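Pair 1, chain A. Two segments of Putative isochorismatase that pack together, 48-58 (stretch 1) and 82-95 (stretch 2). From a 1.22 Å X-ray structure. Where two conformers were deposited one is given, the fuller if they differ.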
# COMPACT_ATOMS: atom_id res chain seq x y z
N GLY A 48 28.81 4.63 -5.79
CA GLY A 48 28.70 5.57 -4.70
C GLY A 48 27.27 5.87 -4.29
O GLY A 48 26.99 6.89 -3.70
N VAL A 49 26.34 4.97 -4.60
CA VAL A 49 24.97 5.04 -4.10
C VAL A 49 24.95 4.43 -2.71
O VAL A 49 25.29 3.26 -2.59
CB VAL A 49 24.03 4.22 -5.04
CG1 VAL A 49 22.63 4.09 -4.43
CG2 VAL A 49 23.95 4.85 -6.44
N PRO A 50 24.54 5.19 -1.67
CA PRO A 50 24.51 4.60 -0.34
C PRO A 50 23.56 3.41 -0.29
O PRO A 50 22.48 3.45 -0.89
CB PRO A 50 24.01 5.77 0.54
CG PRO A 50 24.31 6.99 -0.19
CD PRO A 50 24.26 6.62 -1.63
N VAL A 51 23.97 2.39 0.44
CA VAL A 51 23.24 1.18 0.60
C VAL A 51 22.78 1.06 2.04
O VAL A 51 23.59 1.12 3.01
CB VAL A 51 24.13 -0.03 0.26
CG1 VAL A 51 23.39 -1.37 0.58
CG2 VAL A 51 24.53 0.04 -1.22
N VAL A 52 21.47 0.92 2.27
CA VAL A 52 20.86 0.84 3.61
C VAL A 52 20.24 -0.53 3.78
O VAL A 52 19.44 -0.94 2.91
CB VAL A 52 19.72 1.88 3.76
CG1 VAL A 52 19.06 1.77 5.15
CG2 VAL A 52 20.22 3.29 3.45
N ILE A 53 20.64 -1.28 4.79
CA ILE A 53 20.09 -2.57 5.09
C ILE A 53 19.04 -2.42 6.20
O ILE A 53 19.28 -1.79 7.22
CB ILE A 53 21.21 -3.52 5.58
CG1 ILE A 53 22.29 -3.70 4.52
CG2 ILE A 53 20.67 -4.88 6.08
CD1 ILE A 53 21.82 -4.14 3.20
N VAL A 54 17.90 -3.09 6.02
CA VAL A 54 16.80 -3.11 6.99
C VAL A 54 16.65 -4.57 7.44
O VAL A 54 16.59 -5.46 6.57
CB VAL A 54 15.50 -2.60 6.39
CG1 VAL A 54 14.38 -2.62 7.43
CG2 VAL A 54 15.73 -1.19 5.76
N GLN A 55 16.51 -4.79 8.75
CA GLN A 55 16.28 -6.10 9.31
C GLN A 55 15.04 -6.03 10.20
O GLN A 55 14.98 -5.17 11.11
CB GLN A 55 17.53 -6.55 10.08
CG GLN A 55 17.48 -7.97 10.60
CD GLN A 55 18.81 -8.43 11.23
OE1 GLN A 55 19.68 -7.63 11.54
NE2 GLN A 55 18.99 -9.74 11.29
N ASN A 56 14.13 -6.97 10.03
CA ASN A 56 12.86 -7.01 10.71
C ASN A 56 12.92 -8.05 11.84
O ASN A 56 13.27 -9.21 11.57
CB ASN A 56 11.74 -7.36 9.73
CG ASN A 56 10.38 -7.37 10.35
OD1 ASN A 56 9.76 -6.31 10.43
ND2 ASN A 56 9.90 -8.56 10.83
N PHE A 57 12.59 -7.66 13.07
CA PHE A 57 12.51 -8.62 14.14
C PHE A 57 11.14 -8.67 14.79
O PHE A 57 10.48 -7.66 14.97
CB PHE A 57 13.50 -8.22 15.23
CG PHE A 57 14.93 -8.43 14.85
CD1 PHE A 57 15.46 -9.71 14.72
CD2 PHE A 57 15.79 -7.35 14.75
CE1 PHE A 57 16.80 -9.90 14.42
CE2 PHE A 57 17.15 -7.55 14.46
CZ PHE A 57 17.63 -8.81 14.29
N ALA A 58 10.78 -9.89 15.21
CA ALA A 58 9.67 -10.16 16.10
C ALA A 58 10.32 -10.74 17.38
O ALA A 58 11.49 -11.15 17.38
CB ALA A 58 8.73 -11.16 15.53
N ALA A 82 29.29 -5.18 2.04
CA ALA A 82 29.36 -3.91 2.75
C ALA A 82 28.01 -3.22 2.75
O ALA A 82 27.10 -3.57 1.98
CB ALA A 82 30.39 -3.03 2.12
N ARG A 83 27.87 -2.25 3.63
CA ARG A 83 26.68 -1.42 3.67
C ARG A 83 27.08 -0.06 4.20
O ARG A 83 28.11 0.08 4.91
CB ARG A 83 25.58 -2.00 4.59
CG ARG A 83 26.04 -2.16 6.05
CD ARG A 83 24.94 -2.69 6.91
NE ARG A 83 25.28 -2.63 8.33
CZ ARG A 83 25.16 -3.63 9.18
NH1 ARG A 83 24.71 -4.83 8.80
NH2 ARG A 83 25.49 -3.40 10.45
N ASP A 84 26.25 0.95 3.98
CA ASP A 84 26.50 2.27 4.59
C ASP A 84 25.65 2.63 5.76
O ASP A 84 26.03 3.51 6.56
CB ASP A 84 26.32 3.32 3.53
CG ASP A 84 27.22 3.04 2.35
OD1 ASP A 84 28.44 3.12 2.48
OD2 ASP A 84 26.77 2.75 1.21
N HIS A 85 24.53 1.95 5.93
CA HIS A 85 23.64 2.17 7.08
C HIS A 85 22.82 0.91 7.33
O HIS A 85 22.64 0.08 6.44
CB HIS A 85 22.72 3.34 6.82
CG HIS A 85 21.99 3.83 8.02
ND1 HIS A 85 22.62 4.19 9.19
CD2 HIS A 85 20.68 4.09 8.19
CE1 HIS A 85 21.70 4.60 10.05
NE2 HIS A 85 20.51 4.56 9.46
N TYR A 86 22.35 0.79 8.57
CA TYR A 86 21.54 -0.30 9.10
C TYR A 86 20.39 0.24 9.91
O TYR A 86 20.57 1.18 10.67
CB TYR A 86 22.39 -1.24 9.93
CG TYR A 86 21.60 -2.32 10.63
CD1 TYR A 86 21.09 -2.08 11.90
CD2 TYR A 86 21.36 -3.56 10.03
CE1 TYR A 86 20.39 -3.10 12.57
CE2 TYR A 86 20.69 -4.55 10.70
CZ TYR A 86 20.16 -4.31 11.95
OH TYR A 86 19.47 -5.27 12.64
N VAL A 87 19.20 -0.32 9.73
CA VAL A 87 17.96 0.04 10.41
C VAL A 87 17.26 -1.27 10.83
O VAL A 87 17.05 -2.12 9.96
CB VAL A 87 16.99 0.81 9.53
CG1 VAL A 87 15.67 1.06 10.28
CG2 VAL A 87 17.62 2.14 9.08
N GLU A 88 17.01 -1.46 12.14
CA GLU A 88 16.12 -2.54 12.56
C GLU A 88 14.70 -2.01 12.72
O GLU A 88 14.49 -0.90 13.16
CB GLU A 88 16.58 -3.24 13.85
CG GLU A 88 16.33 -2.41 15.12
CD GLU A 88 16.54 -3.21 16.38
OE1 GLU A 88 17.66 -3.72 16.57
OE2 GLU A 88 15.58 -3.33 17.17
N LYS A 89 13.71 -2.83 12.37
CA LYS A 89 12.29 -2.48 12.49
C LYS A 89 11.49 -3.69 13.00
O LYS A 89 11.94 -4.83 12.92
CB LYS A 89 11.71 -1.95 11.17
CG LYS A 89 11.61 -3.02 10.10
CD LYS A 89 11.09 -2.44 8.79
CE LYS A 89 10.83 -3.50 7.76
NZ LYS A 89 9.70 -4.39 8.10
N SER A 90 10.29 -3.38 13.48
CA SER A 90 9.28 -4.32 13.95
C SER A 90 7.88 -3.97 13.43
O SER A 90 6.87 -4.39 14.00
CB SER A 90 9.30 -4.33 15.48
OG SER A 90 10.47 -4.94 15.92
N LEU A 91 7.82 -3.08 12.44
CA LEU A 91 6.63 -2.70 11.73
C LEU A 91 6.92 -2.83 10.24
O LEU A 91 8.08 -2.86 9.88
CB LEU A 91 6.26 -1.21 12.00
CG LEU A 91 5.83 -0.88 13.42
CD1 LEU A 91 5.75 0.62 13.58
CD2 LEU A 91 4.49 -1.57 13.70
N PRO A 92 5.89 -2.86 9.39
CA PRO A 92 6.15 -2.94 7.95
C PRO A 92 7.03 -1.83 7.39
O PRO A 92 8.04 -2.12 6.72
CB PRO A 92 4.73 -2.97 7.34
CG PRO A 92 3.91 -3.58 8.48
CD PRO A 92 4.46 -3.02 9.73
N SER A 93 6.76 -0.59 7.78
CA SER A 93 7.53 0.52 7.24
C SER A 93 8.89 0.69 7.96
O SER A 93 8.99 0.67 9.18
CB SER A 93 6.79 1.83 7.43
OG SER A 93 7.63 2.92 7.05
N ALA A 94 9.95 0.86 7.17
CA ALA A 94 11.30 1.10 7.64
C ALA A 94 11.47 2.53 8.15
O ALA A 94 12.48 2.81 8.81
CB ALA A 94 12.30 0.84 6.53
N PHE A 95 10.47 3.40 7.99
CA PHE A 95 10.56 4.77 8.50
C PHE A 95 10.05 4.98 9.90
O PHE A 95 10.60 5.81 10.60
CB PHE A 95 9.76 5.71 7.57
CG PHE A 95 10.43 6.03 6.24
CD1 PHE A 95 11.38 7.02 6.17
CD2 PHE A 95 10.11 5.34 5.10
CE1 PHE A 95 12.00 7.34 4.98
CE2 PHE A 95 10.74 5.65 3.87
CZ PHE A 95 11.65 6.64 3.81
O HOH W 1 27.55 2.41 -1.40

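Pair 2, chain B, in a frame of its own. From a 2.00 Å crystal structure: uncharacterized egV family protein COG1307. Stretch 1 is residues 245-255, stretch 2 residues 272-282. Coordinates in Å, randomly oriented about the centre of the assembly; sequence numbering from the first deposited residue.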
# COMPACT_ATOMS: atom_id res chain seq x y z
N GLY B 245 13.03 -5.81 -15.65
CA GLY B 245 12.48 -6.94 -16.37
C GLY B 245 12.01 -8.05 -15.45
O GLY B 245 11.16 -8.84 -15.82
N ASP B 246 12.53 -8.10 -14.23
CA ASP B 246 12.09 -9.09 -13.25
C ASP B 246 10.87 -8.61 -12.45
O ASP B 246 10.39 -9.35 -11.56
CB ASP B 246 13.21 -9.40 -12.25
CG ASP B 246 14.47 -9.96 -12.91
OD1 ASP B 246 14.33 -10.63 -13.96
OD2 ASP B 246 15.59 -9.71 -12.37
N LYS B 247 10.38 -7.40 -12.72
CA LYS B 247 9.47 -6.78 -11.77
C LYS B 247 8.13 -6.40 -12.37
O LYS B 247 8.01 -6.15 -13.57
CB LYS B 247 10.15 -5.56 -11.13
CG LYS B 247 11.49 -5.96 -10.55
CD LYS B 247 12.18 -4.91 -9.81
CE LYS B 247 13.38 -5.54 -9.06
NZ LYS B 247 14.21 -4.48 -8.41
N ILE B 248 7.12 -6.38 -11.51
CA ILE B 248 5.80 -5.93 -11.86
C ILE B 248 5.70 -4.49 -11.35
O ILE B 248 6.12 -4.18 -10.23
CB ILE B 248 4.73 -6.84 -11.24
CG1 ILE B 248 4.91 -8.29 -11.73
CG2 ILE B 248 3.34 -6.31 -11.53
CD1 ILE B 248 3.77 -9.28 -11.29
N LEU B 249 5.19 -3.60 -12.19
CA LEU B 249 4.99 -2.23 -11.79
C LEU B 249 3.51 -2.01 -11.49
O LEU B 249 2.65 -2.46 -12.22
CB LEU B 249 5.49 -1.27 -12.87
CG LEU B 249 5.38 0.19 -12.46
CD1 LEU B 249 6.69 0.97 -12.79
CD2 LEU B 249 4.16 0.78 -13.11
N ALA B 250 3.23 -1.33 -10.40
CA ALA B 250 1.87 -1.08 -9.98
C ALA B 250 1.62 0.38 -9.86
O ALA B 250 2.48 1.16 -9.39
CB ALA B 250 1.53 -1.81 -8.64
N ILE B 251 0.42 0.77 -10.28
CA ILE B 251 -0.05 2.15 -10.17
C ILE B 251 -1.43 2.20 -9.51
O ILE B 251 -2.35 1.55 -9.96
CB ILE B 251 -0.12 2.83 -11.55
CG1 ILE B 251 1.24 2.85 -12.22
CG2 ILE B 251 -0.63 4.27 -11.43
CD1 ILE B 251 1.16 3.01 -13.72
N ALA B 252 -1.57 2.96 -8.44
CA ALA B 252 -2.87 3.21 -7.88
C ALA B 252 -3.21 4.66 -8.10
O ALA B 252 -2.33 5.54 -8.02
CB ALA B 252 -2.90 2.88 -6.39
N HIS B 253 -4.48 4.93 -8.39
CA HIS B 253 -4.96 6.28 -8.63
C HIS B 253 -6.24 6.49 -7.87
O HIS B 253 -7.00 5.54 -7.63
CB HIS B 253 -5.18 6.53 -10.13
CG HIS B 253 -6.42 5.87 -10.66
ND1 HIS B 253 -6.44 4.57 -11.10
CD2 HIS B 253 -7.68 6.33 -10.76
CE1 HIS B 253 -7.68 4.26 -11.48
NE2 HIS B 253 -8.45 5.31 -11.27
N CYS B 254 -6.44 7.73 -7.43
CA CYS B 254 -7.67 8.11 -6.75
C CYS B 254 -8.51 8.99 -7.68
O CYS B 254 -8.29 10.19 -7.75
CB CYS B 254 -7.35 8.88 -5.48
SG CYS B 254 -8.85 9.27 -4.53
N ASN B 255 -9.47 8.36 -8.37
CA ASN B 255 -10.44 9.07 -9.25
C ASN B 255 -9.73 9.84 -10.39
O ASN B 255 -10.09 10.98 -10.71
CB ASN B 255 -11.27 10.03 -8.41
CG ASN B 255 -12.46 10.63 -9.17
OD1 ASN B 255 -13.11 9.94 -9.95
ND2 ASN B 255 -12.72 11.91 -8.94
N ALA B 272 11.64 -1.22 -19.28
CA ALA B 272 10.76 -2.34 -19.58
C ALA B 272 10.52 -3.14 -18.29
O ALA B 272 11.46 -3.51 -17.60
CB ALA B 272 11.42 -3.25 -20.69
N VAL B 273 9.28 -3.45 -17.99
CA VAL B 273 8.95 -4.25 -16.81
C VAL B 273 8.35 -5.55 -17.25
O VAL B 273 8.01 -5.68 -18.39
CB VAL B 273 7.91 -3.55 -15.93
CG1 VAL B 273 8.53 -2.39 -15.22
CG2 VAL B 273 6.69 -3.17 -16.77
N LYS B 274 8.18 -6.49 -16.33
CA LYS B 274 7.61 -7.77 -16.68
C LYS B 274 6.19 -7.55 -17.09
O LYS B 274 5.73 -8.11 -18.07
CB LYS B 274 7.68 -8.71 -15.47
CG LYS B 274 7.15 -10.13 -15.78
CD LYS B 274 6.73 -10.87 -14.49
CE LYS B 274 7.92 -11.30 -13.67
NZ LYS B 274 7.57 -11.36 -12.19
N SER B 275 5.49 -6.73 -16.30
CA SER B 275 4.13 -6.36 -16.55
C SER B 275 3.78 -5.21 -15.61
O SER B 275 4.54 -4.88 -14.68
CB SER B 275 3.16 -7.54 -16.29
OG SER B 275 3.20 -7.97 -14.94
N SER B 276 2.62 -4.61 -15.85
CA SER B 276 2.12 -3.59 -14.94
C SER B 276 0.60 -3.63 -14.83
O SER B 276 -0.10 -4.18 -15.69
CB SER B 276 2.59 -2.20 -15.38
OG SER B 276 1.95 -1.81 -16.60
N PHE B 277 0.10 -3.01 -13.78
CA PHE B 277 -1.28 -2.87 -13.65
C PHE B 277 -1.64 -1.62 -12.91
O PHE B 277 -0.81 -1.05 -12.19
CB PHE B 277 -1.86 -4.10 -12.96
CG PHE B 277 -1.41 -4.27 -11.54
CD1 PHE B 277 -2.08 -3.64 -10.50
CD2 PHE B 277 -0.33 -5.08 -11.25
CE1 PHE B 277 -1.67 -3.80 -9.19
CE2 PHE B 277 0.08 -5.28 -9.89
CZ PHE B 277 -0.59 -4.62 -8.89
N ILE B 278 -2.91 -1.21 -13.08
CA ILE B 278 -3.48 -0.02 -12.47
C ILE B 278 -4.68 -0.41 -11.62
O ILE B 278 -5.49 -1.25 -12.05
CB ILE B 278 -3.95 0.97 -13.58
CG1 ILE B 278 -2.76 1.49 -14.41
CG2 ILE B 278 -4.69 2.12 -12.98
CD1 ILE B 278 -3.17 2.37 -15.63
N VAL B 279 -4.80 0.18 -10.45
CA VAL B 279 -5.94 -0.05 -9.55
C VAL B 279 -6.46 1.23 -8.97
O VAL B 279 -5.72 2.22 -8.84
CB VAL B 279 -5.62 -0.95 -8.34
CG1 VAL B 279 -5.46 -2.30 -8.79
CG2 VAL B 279 -4.37 -0.41 -7.54
N ASP B 280 -7.73 1.19 -8.58
CA ASP B 280 -8.36 2.25 -7.82
C ASP B 280 -7.89 2.16 -6.40
O ASP B 280 -7.75 1.07 -5.86
CB ASP B 280 -9.88 2.14 -7.84
CG ASP B 280 -10.46 2.38 -9.23
OD1 ASP B 280 -10.47 3.54 -9.65
OD2 ASP B 280 -10.79 1.40 -9.91
N THR B 281 -7.67 3.31 -5.80
CA THR B 281 -7.21 3.35 -4.42
C THR B 281 -8.25 2.76 -3.42
O THR B 281 -9.47 2.95 -3.55
CB THR B 281 -6.90 4.76 -3.97
OG1 THR B 281 -7.94 5.64 -4.38
CG2 THR B 281 -5.56 5.25 -4.52
N SER B 282 -7.75 2.06 -2.42
CA SER B 282 -8.57 1.53 -1.30
C SER B 282 -9.09 2.69 -0.45
O SER B 282 -8.73 3.84 -0.67
CB SER B 282 -7.69 0.67 -0.41
OG SER B 282 -6.74 1.52 0.29
O HOH W 2 9.95 -12.11 -10.20
O HOH W 3 -9.82 5.44 -8.11

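The two pairs differ most sharply where A:Val54 and A:Val87 match B:Ala250 and B:Phe277. In pair 1 two valines of similar size meet on one face of the sheet, with A:Val54 CG2 4.4 Å from A:Val87 CB. In pair 2 the volume is divided unequally: the methyl of B:Ala250 lies over the face of the B:Phe277 ring, with CB 4.0 Å from the ring centroid, a CH-pi contact. With chi1 at 65° (p), the end of the B:Phe277 side chain comes nearer the neighbouring strand, where CE2 also reaches B:Ile248 CG2 at 3.8 Å.

These differences rest on a common frame. Each pair consists of two adjacent parallel strands, their axes approaching to 4.6 Å and their directions differing by 21° in pair 1 and 14° in pair 2; 14 central residues superpose with an RMSD of 0.5 Å. A:Val52 to A:Asn56 match B:Ile248 to B:Ala252, and A:His85 to A:Lys89 match B:Ser275 to B:Val279. The hydrogen-bond ladder is shared as well. A:Ile53 N donates to A:His85 O (2.9 Å) and A:Val87 N to A:Ile53 O (2.9 Å), just as B:Leu249 N donates to B:Ser275 O (2.9 Å) and B:Phe277 N to B:Leu249 O (3.0 Å).

On the opposite face, pair 1 uses polar reach. The extended A:Gln55 accepts a hydrogen bond at OE1 from A:Tyr86 OH (2.6 Å), linking side chains on the same face whose bridges lie two residues apart, A:Gln55 being paired with A:Glu88 and A:Tyr86 with A:Ile53. The matching residues are B:Ile251 and B:Ser276; here B:Ile251 packs instead against its direct bridge partner, with CB 4.1 Å from B:Ile278 CG1.

A:Asn56 and A:Lys89 match B:Ala252 and B:Val279. A:Lys89 NZ donates to A:Asn56 OD1 at 3.0 Å and also to A:Leu91 O at 2.9 Å, so the amine ties both the neighbouring strand and its own following loop, while its aliphatic CD packs 3.6 Å from A:Val54 CG1. Pair 2 has a compact apolar contact, B:Ala252 CB to B:Val279 CG2 at 3.8 Å.

The strand entrances diverge too. A:Asp84, matched by B:Lys274, receives the A:Val51 N proton at OD2 (2.9 Å), and water 1 donates to both A:Val49 O and that carboxylate oxygen. B:Lys274 keeps the backbone bond, its N donating to B:Lys247 O (2.8 Å) as A:Asp84 N does to A:Val51 O (2.8 Å), but its NZ meets B:Asp246 O through water 2.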